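Local coordinates for protein N-acetylmuramoyl-L-alanine amidase (Mycolicibacterium smegmatis, PDB 7AGM) that hydrolyses, as a zinc-dependent amidase, the bond between N-acetylmuramoyl residues and L-alanine in peptidoglycan, and so probably takes part in cell-wall remodelling, at residues A[48-53]-A[199-204]; A[116-121]-A[144-149]; A[31-36]-A[125-130]; A[154-159]-A[183-188]. All blocks are in the same frame, centred on the assembly; numbering follows the deposited sequence.

Interactions 2 and 4 lie closest together, with centres about 10 Å apart, and meet on one mixed sheet in which strands 119-123 and 178-185 are antiparallel neighbours; the backbone of F118 and A154 ties them. Interaction 1, its centre about 14 Å from that of interaction 4 and about 16 Å from that of interaction 2, joins the loop leading into helix 52-69 to helix 198-219. Its loop encloses interactions 2 and 4, which follow each other along the chain. Interaction 3 is the outlier: its centre is about 30 Å from that of interaction 1, across the centre of the chain, and its segments alternate with those of interactions 1 and 2. Zinc-binding E52 lies in interaction 1, whereas interaction 3 is remote from the metal.

Interaction 1. Residues A[48-53]-A[199-204]; sequences DGYPEH and EGRQKY. With ZN (zinc ion), chain C.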
loop_
_atom_site.group_PDB
_atom_site.type_symbol
_atom_site.label_atom_id
_atom_site.label_comp_id
_atom_site.label_asym_id
_atom_site.label_seq_id
_atom_site.Cartn_x
_atom_site.Cartn_y
_atom_site.Cartn_z
ATOM N N ASP A 48 1.743 21.550 5.540
ATOM C CA ASP A 48 0.593 22.335 5.950
ATOM C C ASP A 48 -0.592 21.487 6.400
ATOM O O ASP A 48 -1.703 22.014 6.529
ATOM C CB ASP A 48 0.219 23.340 4.864
ATOM C CG ASP A 48 0.046 22.700 3.513
ATOM O OD1 ASP A 48 -0.104 23.444 2.524
ATOM O OD2 ASP A 48 0.047 21.454 3.431
ATOM N N GLY A 49 -0.379 20.198 6.655
ATOM C CA GLY A 49 -1.293 19.427 7.472
ATOM C C GLY A 49 -2.298 18.549 6.762
ATOM O O GLY A 49 -3.252 18.097 7.407
ATOM N N TYR A 50 -2.145 18.307 5.470
ATOM C CA TYR A 50 -2.996 17.322 4.812
ATOM C C TYR A 50 -2.502 15.938 5.217
ATOM O O TYR A 50 -1.334 15.618 4.977
ATOM C CB TYR A 50 -2.962 17.498 3.294
ATOM C CG TYR A 50 -3.770 16.461 2.546
ATOM C CD1 TYR A 50 -5.162 16.405 2.654
ATOM C CD2 TYR A 50 -3.143 15.532 1.730
ATOM C CE1 TYR A 50 -5.899 15.433 1.971
ATOM C CE2 TYR A 50 -3.863 14.567 1.049
ATOM C CZ TYR A 50 -5.237 14.523 1.166
ATOM O OH TYR A 50 -5.927 13.552 0.472
ATOM N N PRO A 51 -3.321 15.114 5.874
ATOM C CA PRO A 51 -2.798 13.887 6.488
ATOM C C PRO A 51 -2.728 12.693 5.550
ATOM O O PRO A 51 -3.566 12.494 4.664
ATOM C CB PRO A 51 -3.809 13.609 7.608
ATOM C CG PRO A 51 -5.096 14.176 7.101
ATOM C CD PRO A 51 -4.739 15.352 6.211
ATOM N N GLU A 52 -1.688 11.882 5.785
ATOM C CA GLU A 52 -1.522 10.630 5.055
ATOM C C GLU A 52 -2.799 9.797 5.060
ATOM O O GLU A 52 -3.179 9.229 4.029
ATOM C CB GLU A 52 -0.371 9.821 5.651
ATOM C CG GLU A 52 -0.159 8.501 4.918
ATOM C CD GLU A 52 0.946 7.662 5.516
ATOM O OE1 GLU A 52 1.606 8.134 6.466
ATOM O OE2 GLU A 52 1.150 6.519 5.045
ATOM N N HIS A 53 -3.487 9.724 6.203
ATOM C CA HIS A 53 -4.638 8.831 6.285
ATOM C C HIS A 53 -5.748 9.231 5.317
ATOM O O HIS A 53 -6.471 8.362 4.821
ATOM C CB HIS A 53 -5.145 8.712 7.726
ATOM C CG HIS A 53 -5.863 9.926 8.237
ATOM N ND1 HIS A 53 -7.173 10.213 7.915
ATOM C CD2 HIS A 53 -5.464 10.901 9.088
ATOM C CE1 HIS A 53 -7.546 11.322 8.530
ATOM N NE2 HIS A 53 -6.528 11.758 9.253
ATOM N N GLU A 199 -7.332 14.991 -8.811
ATOM C CA GLU A 199 -6.769 14.455 -10.044
ATOM C C GLU A 199 -5.437 13.768 -9.788
ATOM O O GLU A 199 -5.126 12.756 -10.421
ATOM C CB GLU A 199 -6.620 15.556 -11.097
ATOM C CG GLU A 199 -7.946 16.088 -11.616
ATOM C CD GLU A 199 -8.558 17.137 -10.703
ATOM O OE1 GLU A 199 -7.816 17.729 -9.887
ATOM O OE2 GLU A 199 -9.782 17.364 -10.799
ATOM N N GLY A 200 -4.642 14.298 -8.857
ATOM C CA GLY A 200 -3.412 13.616 -8.481
ATOM C C GLY A 200 -3.667 12.273 -7.828
ATOM O O GLY A 200 -2.970 11.294 -8.113
ATOM N N ARG A 201 -4.667 12.202 -6.941
ATOM C CA ARG A 201 -4.987 10.923 -6.317
ATOM C C ARG A 201 -5.513 9.932 -7.350
ATOM O O ARG A 201 -5.206 8.734 -7.288
ATOM C CB ARG A 201 -5.961 11.129 -5.151
ATOM C CG ARG A 201 -5.356 11.970 -4.016
ATOM C CD ARG A 201 -6.189 11.958 -2.746
ATOM N NE ARG A 201 -7.493 12.595 -2.946
ATOM C CZ ARG A 201 -7.740 13.896 -2.802
ATOM N NH1 ARG A 201 -6.772 14.733 -2.455
ATOM N NH2 ARG A 201 -8.971 14.362 -3.002
ATOM N N GLN A 202 -6.270 10.416 -8.334
ATOM C CA GLN A 202 -6.693 9.548 -9.429
ATOM C C GLN A 202 -5.497 9.065 -10.242
ATOM O O GLN A 202 -5.476 7.918 -10.703
ATOM C CB GLN A 202 -7.690 10.282 -10.330
ATOM C CG GLN A 202 -8.363 9.375 -11.353
ATOM C CD GLN A 202 -9.256 8.337 -10.703
ATOM O OE1 GLN A 202 -10.055 8.654 -9.819
ATOM N NE2 GLN A 202 -9.121 7.082 -11.133
ATOM N N LYS A 203 -4.492 9.931 -10.420
ATOM C CA LYS A 203 -3.276 9.561 -11.139
ATOM C C LYS A 203 -2.562 8.413 -10.435
ATOM O O LYS A 203 -2.189 7.414 -11.066
ATOM C CB LYS A 203 -2.376 10.798 -11.236
ATOM C CG LYS A 203 -1.024 10.619 -11.920
ATOM C CD LYS A 203 -0.140 11.841 -11.636
ATOM C CE LYS A 203 1.233 11.743 -12.280
ATOM N NZ LYS A 203 1.126 11.661 -13.760
ATOM N N TYR A 204 -2.378 8.531 -9.118
ATOM C CA TYR A 204 -1.794 7.425 -8.363
ATOM C C TYR A 204 -2.656 6.173 -8.461
ATOM O O TYR A 204 -2.141 5.063 -8.642
ATOM C CB TYR A 204 -1.623 7.818 -6.895
ATOM C CG TYR A 204 -0.502 8.795 -6.615
ATOM C CD1 TYR A 204 0.829 8.459 -6.879
ATOM C CD2 TYR A 204 -0.767 10.042 -6.060
ATOM C CE1 TYR A 204 1.861 9.352 -6.607
ATOM C CE2 TYR A 204 0.241 10.931 -5.786
ATOM C CZ TYR A 204 1.557 10.594 -6.064
ATOM O OH TYR A 204 2.554 11.503 -5.769
HETATM ZN ZN ZN C . 2.106 5.094 6.171
HETATM O O HOH W 1 3.382 6.195 7.497
HETATM O O HOH W 2 3.429 3.783 7.394
HETATM O O HOH W 3 3.884 5.620 5.240
#
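Y50 and R201 make the whole contact, and it is small: 74 Å² is buried between the segments. The phenol oxygen OH of Y50 stands 3.3 Å from NH1 of R201, but the angle is too poor for a hydrogen bond, so the pair is a polar approach with some packing. The same OH also lies 3.6 Å from CD of R201, against the aliphatic part of the arginine chain. Ring and guanidinium planes are 34° apart, too far from coplanar for a parallel stack.

Both groups are positioned from outside the pair. The Y50 ring swings out with CG anti to the backbone N (chi1 177°), and F55 of helix 52-69 touches both side chains. A bend in the R201 chain sets its guanidinium between the Y50 hydroxyl and stronger partners elsewhere: NE forms a salt bridge with D58, and NH1 a hydrogen bond to the carbonyl oxygen of M195.

Two residues beyond Y50, past P51 at the N-cap of helix 52-69, comes E52. Its extended chain brings OE2 to 2.0 Å from the zinc, while OE1 accepts a hydrogen bond of 2.8 Å from one of three zinc-bound waters. That water is thus held by both metal and carboxylate. H17 and H107 complete the protein ligands, giving the His-Glu-His zinc site of the Amidase_3 family.

Interaction 2. Residues A[116-121]-A[144-149]; sequences RGFHVL and DQLAAS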
loop_
_atom_site.group_PDB
_atom_site.type_symbol
_atom_site.label_atom_id
_atom_site.label_comp_id
_atom_site.label_asym_id
_atom_site.label_seq_id
_atom_site.Cartn_x
_atom_site.Cartn_y
_atom_site.Cartn_z
ATOM N N ARG A 116 11.605 13.012 -3.966
ATOM C CA ARG A 116 10.237 12.709 -4.356
ATOM C C ARG A 116 10.194 11.361 -5.048
ATOM O O ARG A 116 11.229 10.765 -5.373
ATOM C CB ARG A 116 9.651 13.781 -5.284
ATOM C CG ARG A 116 10.142 13.701 -6.728
ATOM C CD ARG A 116 9.250 14.492 -7.684
ATOM N NE ARG A 116 7.894 13.956 -7.720
ATOM C CZ ARG A 116 7.140 13.861 -8.815
ATOM N NH1 ARG A 116 7.598 14.260 -9.995
ATOM N NH2 ARG A 116 5.919 13.357 -8.726
ATOM N N GLY A 117 8.982 10.871 -5.263
ATOM C CA GLY A 117 8.773 9.657 -6.024
ATOM C C GLY A 117 8.294 8.505 -5.156
ATOM O O GLY A 117 8.162 8.610 -3.935
ATOM N N PHE A 118 8.023 7.387 -5.827
ATOM C CA PHE A 118 7.403 6.219 -5.205
ATOM C C PHE A 118 8.440 5.166 -4.816
ATOM O O PHE A 118 9.532 5.079 -5.388
ATOM C CB PHE A 118 6.372 5.577 -6.149
ATOM C CG PHE A 118 6.992 4.805 -7.290
ATOM C CD1 PHE A 118 7.386 3.476 -7.122
ATOM C CD2 PHE A 118 7.203 5.406 -8.523
ATOM C CE1 PHE A 118 7.981 2.773 -8.162
ATOM C CE2 PHE A 118 7.797 4.703 -9.570
ATOM C CZ PHE A 118 8.184 3.378 -9.382
ATOM N N HIS A 119 8.069 4.325 -3.854
ATOM C CA HIS A 119 8.788 3.072 -3.664
ATOM C C HIS A 119 7.818 1.972 -3.259
ATOM O O HIS A 119 6.797 2.222 -2.606
ATOM C CB HIS A 119 10.065 3.193 -2.786
ATOM C CG HIS A 119 9.830 3.625 -1.369
ATOM N ND1 HIS A 119 9.351 4.875 -1.033
ATOM C CD2 HIS A 119 10.079 2.994 -0.196
ATOM C CE1 HIS A 119 9.279 4.979 0.283
ATOM N NE2 HIS A 119 9.718 3.851 0.815
ATOM N N VAL A 120 8.128 0.754 -3.708
ATOM C CA VAL A 120 7.294 -0.424 -3.492
ATOM C C VAL A 120 8.035 -1.340 -2.534
ATOM O O VAL A 120 9.140 -1.809 -2.840
ATOM C CB VAL A 120 6.958 -1.153 -4.803
ATOM C CG1 VAL A 120 6.076 -2.383 -4.521
ATOM C CG2 VAL A 120 6.264 -0.206 -5.785
ATOM N N LEU A 121 7.428 -1.587 -1.375
ATOM C CA LEU A 121 8.015 -2.413 -0.330
ATOM C C LEU A 121 7.498 -3.840 -0.430
ATOM O O LEU A 121 6.324 -4.075 -0.735
ATOM C CB LEU A 121 7.669 -1.873 1.059
ATOM C CG LEU A 121 8.265 -0.540 1.531
ATOM C CD1 LEU A 121 7.814 0.666 0.694
ATOM C CD2 LEU A 121 7.923 -0.337 3.001
ATOM N N ASP A 144 7.052 -1.298 -12.159
ATOM C CA ASP A 144 7.094 -0.994 -13.585
ATOM C C ASP A 144 5.899 -0.143 -14.007
ATOM O O ASP A 144 6.040 0.780 -14.819
ATOM C CB ASP A 144 7.153 -2.287 -14.403
ATOM C CG ASP A 144 8.525 -2.934 -14.391
ATOM O OD1 ASP A 144 9.483 -2.330 -13.867
ATOM O OD2 ASP A 144 8.638 -4.062 -14.910
ATOM N N GLN A 145 4.716 -0.424 -13.456
ATOM C CA GLN A 145 3.532 0.319 -13.880
ATOM C C GLN A 145 3.492 1.720 -13.285
ATOM O O GLN A 145 3.023 2.652 -13.946
ATOM C CB GLN A 145 2.248 -0.463 -13.577
ATOM C CG GLN A 145 2.047 -1.658 -14.485
ATOM C CD GLN A 145 2.190 -1.284 -15.953
ATOM O OE1 GLN A 145 1.502 -0.381 -16.442
ATOM N NE2 GLN A 145 3.091 -1.967 -16.663
ATOM N N LEU A 146 3.973 1.895 -12.049
ATOM C CA LEU A 146 4.110 3.240 -11.504
ATOM C C LEU A 146 5.100 4.050 -12.327
ATOM O O LEU A 146 4.836 5.205 -12.683
ATOM C CB LEU A 146 4.541 3.163 -10.039
ATOM C CG LEU A 146 3.476 2.622 -9.075
ATOM C CD1 LEU A 146 4.062 2.182 -7.751
ATOM C CD2 LEU A 146 2.423 3.673 -8.815
ATOM N N ALA A 147 6.242 3.449 -12.661
ATOM C CA ALA A 147 7.249 4.171 -13.434
ATOM C C ALA A 147 6.797 4.428 -14.866
ATOM O O ALA A 147 7.118 5.480 -15.437
ATOM C CB ALA A 147 8.572 3.406 -13.411
ATOM N N ALA A 148 6.044 3.495 -15.456
ATOM C CA ALA A 148 5.550 3.697 -16.813
ATOM C C ALA A 148 4.567 4.853 -16.869
ATOM O O ALA A 148 4.448 5.512 -17.908
ATOM C CB ALA A 148 4.891 2.417 -17.337
ATOM N N SER A 149 3.878 5.118 -15.760
ATOM C CA SER A 149 2.907 6.199 -15.648
ATOM C C SER A 149 3.558 7.563 -15.454
ATOM O O SER A 149 2.839 8.561 -15.334
ATOM C CB SER A 149 1.934 5.909 -14.499
ATOM O OG SER A 149 1.258 4.669 -14.680
#
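The ring of F118 lies flat against L146, with CB of the leucine 3.6 Å from the ring centroid and only 10° off the ring normal. This is a CH-pi contact over the centre of one face. The isobutyl branch continues across the same face, bringing CD1 of L146 to 3.6 Å from CD1 of F118. Placing F118 CG between its own backbone N and carbonyl carbon (chi1 74°) turns the ring toward helix 134-148. V120, two residues on along the chain, adds a further apolar touch from its CG2 to CD1 of L146 at 3.8 Å, so that one methyl group meets both residues.

In this alpha/beta amidase fold these residues join helix 134-148 to strand 119-123, one strand in from the edge of the mixed sheet, and to the residue just before it, helix against sheet face. L146 also touches V181 on the neighbouring strand 178-185 and A207 on helix 198-219, and F118 touches I151; three of the four touching residues are buried.

Packing is sparser at A147, which is partly exposed. Its CB is 4.0 Å from CZ of F118, and its backbone N lies obliquely to the ring, 3.7 Å from CE2. The solvent side of the helix belongs to D144, whose side chain leaves the backbone away from 116-121, and to A148, the exposed last residue of the helix, which does not meet that segment.

Interaction 3. Residues A[31-36]-A[125-130]; sequences TGRGGT and PPLNAA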
loop_
_atom_site.group_PDB
_atom_site.type_symbol
_atom_site.label_atom_id
_atom_site.label_comp_id
_atom_site.label_asym_id
_atom_site.label_seq_id
_atom_site.Cartn_x
_atom_site.Cartn_y
_atom_site.Cartn_z
ATOM N N THR A 31 5.164 -8.555 15.141
ATOM C CA THR A 31 5.689 -8.121 13.854
ATOM C C THR A 31 5.815 -9.251 12.848
ATOM O O THR A 31 5.963 -8.979 11.649
ATOM C CB THR A 31 7.095 -7.548 14.037
ATOM O OG1 THR A 31 7.975 -8.591 14.499
ATOM C CG2 THR A 31 7.080 -6.413 15.028
ATOM N N GLY A 32 5.796 -10.505 13.305
ATOM C CA GLY A 32 6.035 -11.641 12.443
ATOM C C GLY A 32 7.467 -12.123 12.424
ATOM O O GLY A 32 7.744 -13.178 11.834
ATOM N N ARG A 33 8.386 -11.397 13.054
ATOM C CA ARG A 33 9.778 -11.821 13.150
ATOM C C ARG A 33 10.258 -11.880 14.595
ATOM O O ARG A 33 11.453 -11.749 14.866
ATOM C CB ARG A 33 10.689 -10.954 12.282
ATOM C CG ARG A 33 10.308 -10.991 10.816
ATOM C CD ARG A 33 11.284 -10.203 9.971
ATOM N NE ARG A 33 10.760 -9.964 8.635
ATOM C CZ ARG A 33 11.044 -10.687 7.558
ATOM N NH1 ARG A 33 11.883 -11.719 7.636
ATOM N NH2 ARG A 33 10.494 -10.370 6.391
ATOM N N GLY A 34 9.334 -12.085 15.531
ATOM C CA GLY A 34 9.682 -12.312 16.919
ATOM C C GLY A 34 9.629 -11.090 17.809
ATOM O O GLY A 34 9.847 -11.218 19.020
ATOM N N GLY A 35 9.355 -9.911 17.255
ATOM C CA GLY A 35 9.255 -8.696 18.021
ATOM C C GLY A 35 7.834 -8.169 18.066
ATOM O O GLY A 35 6.874 -8.842 17.686
ATOM N N THR A 36 7.710 -6.944 18.566
ATOM C CA THR A 36 6.432 -6.250 18.572
ATOM C C THR A 36 6.640 -4.814 18.120
ATOM O O THR A 36 7.766 -4.310 18.067
ATOM C CB THR A 36 5.750 -6.268 19.952
ATOM O OG1 THR A 36 6.513 -5.481 20.875
ATOM C CG2 THR A 36 5.630 -7.684 20.482
ATOM N N PRO A 125 13.984 -10.711 4.322
ATOM C CA PRO A 125 13.945 -12.048 3.721
ATOM C C PRO A 125 12.559 -12.675 3.810
ATOM O O PRO A 125 11.809 -12.404 4.750
ATOM C CB PRO A 125 14.924 -12.856 4.593
ATOM C CG PRO A 125 15.779 -11.853 5.256
ATOM C CD PRO A 125 14.917 -10.652 5.461
ATOM N N PRO A 126 12.206 -13.498 2.830
ATOM C CA PRO A 126 10.852 -14.057 2.807
ATOM C C PRO A 126 10.628 -15.053 3.935
ATOM O O PRO A 126 11.537 -15.777 4.356
ATOM C CB PRO A 126 10.782 -14.746 1.442
ATOM C CG PRO A 126 12.217 -15.130 1.150
ATOM C CD PRO A 126 13.038 -13.993 1.715
ATOM N N LEU A 127 9.383 -15.099 4.407
ATOM C CA LEU A 127 8.979 -16.002 5.474
ATOM C C LEU A 127 8.124 -17.165 4.993
ATOM O O LEU A 127 7.823 -18.060 5.793
ATOM C CB LEU A 127 8.222 -15.231 6.566
ATOM C CG LEU A 127 9.070 -14.193 7.310
ATOM C CD1 LEU A 127 8.179 -13.316 8.175
ATOM C CD2 LEU A 127 10.124 -14.882 8.160
ATOM N N ASN A 128 7.750 -17.185 3.717
ATOM C CA ASN A 128 6.933 -18.244 3.139
ATOM C C ASN A 128 7.042 -18.157 1.619
ATOM O O ASN A 128 7.699 -17.264 1.071
ATOM C CB ASN A 128 5.478 -18.174 3.637
ATOM C CG ASN A 128 4.817 -16.835 3.340
ATOM O OD1 ASN A 128 4.925 -16.311 2.234
ATOM N ND2 ASN A 128 4.142 -16.272 4.337
ATOM N N ALA A 129 6.356 -19.082 0.939
ATOM C CA ALA A 129 6.470 -19.185 -0.512
ATOM C C ALA A 129 5.861 -17.982 -1.220
ATOM O O ALA A 129 6.375 -17.548 -2.256
ATOM C CB ALA A 129 5.817 -20.476 -1.008
ATOM N N ALA A 130 4.750 -17.449 -0.704
ATOM C CA ALA A 130 4.177 -16.258 -1.327
ATOM C C ALA A 130 5.173 -15.110 -1.298
ATOM O O ALA A 130 5.341 -14.396 -2.295
ATOM C CB ALA A 130 2.889 -15.843 -0.615
#
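R33 grips the carbonyl oxygen of P125 end-on, with NH1 at 3.0 Å and NH2 at 2.9 Å from that one atom. The N-H...O angles of 145° and 147° show a nearly even fork, each arm somewhat bent. The oxygen lies within 2° of the guanidinium plane, whereas the two nitrogens reach it from opposite faces of the carbonyl plane. NH2 has a further hydrogen bond to OD1 of N172, which would limit rotation of the group, and NE donates weakly to the carbonyl oxygen of S166.

The chain of R33 is extended from CG to NE, which carries the guanidinium to P125. At the base of that chain, the backbone N of R33 donates to OG1 of T31 at 3.2 Å, forming an ST turn that shapes the loop.

Packing backs the fork on one face. L127 lies over that face of the guanidinium, its CD1 3.9 Å above the plane near the centre and its CD2 3.7 Å from NH1. The same CD1 reaches the carbonyl oxygen of G32 at 3.7 Å, and CD of P125 stands 3.9 Å from NH1 of R33.

The contact is at the surface. It fastens the hairpin loop between strands 28-30 and 36-38 to the connection from strand 119-123 into helix 129-132, where N128 is the N-cap.

Interaction 4. Residues A[154-159]-A[183-188]; sequences ATYIGQ and CGNMKN
Van der Waals contact carries the crossing from Y156 to N185: the phenol OH sits 3.7 Å from CB of N185, and ring atoms CE1 and CZ are each 4.1 Å from that same carbon. CB is thus the atom that the asparagine offers to the phenol end. The approach is oblique, with ring and amide planes 46° apart. A chi1 of 64° at Y156 sends the ring out of the loop toward strand 178-185. The carbonyl oxygen of G184 is a more distant neighbour, 4.3 Å from the OH.

Hydrogen bonds at the polar ends lead to other parts of the chain. The OH of Y156 bonds to OD2 of D109, on strand 102-109 next to 178-185 in the mixed sheet. The amide of N185 is held at both ends, ND2 by the carbonyl oxygen of G115 and OD1 by the backbone N of G111. The contact thus lies where the loop before strand 162-165 meets the C-terminal end of strand 178-185, with the side chain of Y156, at its nearest atom, about 10 Å from the zinc.

Within 183-188, local bonds shape the strand's exit. N185 OD1 accepts from the backbone N of K187 at 2.9 Å in an Asx turn, the donor standing well above the amide carbonyl plane. A type I beta turn from N185 to N188 is closed by N188 N to N185 O at 3.0 Å, and N188 then caps helix 189-196.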
loop_
_atom_site.group_PDB
_atom_site.type_symbol
_atom_site.label_atom_id
_atom_site.label_comp_id
_atom_site.label_asym_id
_atom_site.label_seq_id
_atom_site.Cartn_x
_atom_site.Cartn_y
_atom_site.Cartn_z
ATOM N N ALA A 154 11.416 6.756 -6.289
ATOM C CA ALA A 154 11.929 7.596 -5.214
ATOM C C ALA A 154 13.422 7.812 -5.358
ATOM O O ALA A 154 14.178 6.879 -5.633
ATOM C CB ALA A 154 11.644 6.963 -3.852
ATOM N N THR A 155 13.834 9.059 -5.144
ATOM C CA THR A 155 15.227 9.469 -5.242
ATOM C C THR A 155 15.987 9.320 -3.931
ATOM O O THR A 155 17.202 9.535 -3.910
ATOM C CB THR A 155 15.300 10.937 -5.687
ATOM O OG1 THR A 155 14.580 11.757 -4.754
ATOM C CG2 THR A 155 14.696 11.115 -7.078
ATOM N N TYR A 156 15.309 8.947 -2.845
ATOM C CA TYR A 156 15.871 9.052 -1.505
ATOM C C TYR A 156 15.838 7.762 -0.698
ATOM O O TYR A 156 16.384 7.740 0.411
ATOM C CB TYR A 156 15.158 10.160 -0.708
ATOM C CG TYR A 156 13.686 9.888 -0.461
ATOM C CD1 TYR A 156 12.724 10.217 -1.413
ATOM C CD2 TYR A 156 13.262 9.293 0.720
ATOM C CE1 TYR A 156 11.381 9.964 -1.189
ATOM C CE2 TYR A 156 11.916 9.036 0.951
ATOM C CZ TYR A 156 10.982 9.373 -0.007
ATOM O OH TYR A 156 9.646 9.119 0.215
ATOM N N ILE A 157 15.213 6.698 -1.201
ATOM C CA ILE A 157 15.159 5.424 -0.496
ATOM C C ILE A 157 14.917 4.351 -1.544
ATOM O O ILE A 157 14.311 4.611 -2.587
ATOM C CB ILE A 157 14.061 5.433 0.601
ATOM C CG1 ILE A 157 14.088 4.127 1.407
ATOM C CG2 ILE A 157 12.689 5.686 -0.021
ATOM C CD1 ILE A 157 13.149 4.120 2.591
ATOM N N GLY A 158 15.422 3.147 -1.280
ATOM C CA GLY A 158 15.241 2.032 -2.186
ATOM C C GLY A 158 16.136 2.115 -3.411
ATOM O O GLY A 158 16.992 2.997 -3.544
ATOM N N GLN A 159 15.920 1.169 -4.326
ATOM C CA GLN A 159 16.678 1.087 -5.574
ATOM C C GLN A 159 15.699 0.972 -6.734
ATOM O O GLN A 159 14.996 -0.035 -6.861
ATOM C CB GLN A 159 17.641 -0.103 -5.560
ATOM C CG GLN A 159 18.790 0.048 -4.575
ATOM C CD GLN A 159 19.666 1.254 -4.878
ATOM O OE1 GLN A 159 19.801 1.667 -6.032
ATOM N NE2 GLN A 159 20.261 1.829 -3.837
ATOM N N CYS A 183 3.440 6.041 -2.161
ATOM C CA CYS A 183 3.179 6.748 -3.414
ATOM C C CYS A 183 4.135 7.908 -3.637
ATOM O O CYS A 183 4.460 8.227 -4.790
ATOM C CB CYS A 183 1.739 7.261 -3.437
ATOM S SG CYS A 183 0.516 5.931 -3.490
ATOM N N GLY A 184 4.585 8.549 -2.565
ATOM C CA GLY A 184 5.412 9.736 -2.686
ATOM C C GLY A 184 5.761 10.257 -1.312
ATOM O O GLY A 184 5.409 9.662 -0.289
ATOM N N ASN A 185 6.448 11.397 -1.307
ATOM C CA ASN A 185 6.917 12.040 -0.083
ATOM C C ASN A 185 5.997 13.225 0.216
ATOM O O ASN A 185 5.989 14.213 -0.525
ATOM C CB ASN A 185 8.353 12.511 -0.289
ATOM C CG ASN A 185 8.923 13.230 0.921
ATOM O OD1 ASN A 185 8.307 13.265 1.987
ATOM N ND2 ASN A 185 10.126 13.789 0.762
ATOM N N MET A 186 5.242 13.133 1.312
ATOM C CA MET A 186 4.333 14.220 1.674
ATOM C C MET A 186 5.074 15.510 1.998
ATOM O O MET A 186 4.460 16.585 1.980
ATOM C CB MET A 186 3.464 13.826 2.871
ATOM C CG MET A 186 2.658 12.553 2.641
ATOM S SD MET A 186 1.159 12.460 3.656
ATOM C CE MET A 186 -0.061 13.310 2.634
ATOM N N LYS A 187 6.364 15.425 2.309
ATOM C CA LYS A 187 7.175 16.593 2.622
ATOM C C LYS A 187 7.775 17.255 1.390
ATOM O O LYS A 187 8.410 18.307 1.521
ATOM C CB LYS A 187 8.296 16.211 3.593
ATOM C CG LYS A 187 7.810 15.496 4.841
ATOM C CD LYS A 187 6.857 16.369 5.635
ATOM C CE LYS A 187 6.432 15.675 6.920
ATOM N NZ LYS A 187 5.375 16.452 7.630
ATOM N N ASN A 188 7.593 16.677 0.208
ATOM C CA ASN A 188 8.105 17.215 -1.048
ATOM C C ASN A 188 7.039 18.090 -1.715
ATOM O O ASN A 188 5.860 17.727 -1.719
ATOM C CB ASN A 188 8.488 16.076 -1.992
ATOM C CG ASN A 188 8.829 16.564 -3.382
ATOM O OD1 ASN A 188 7.998 16.520 -4.286
ATOM N ND2 ASN A 188 10.058 17.033 -3.562
#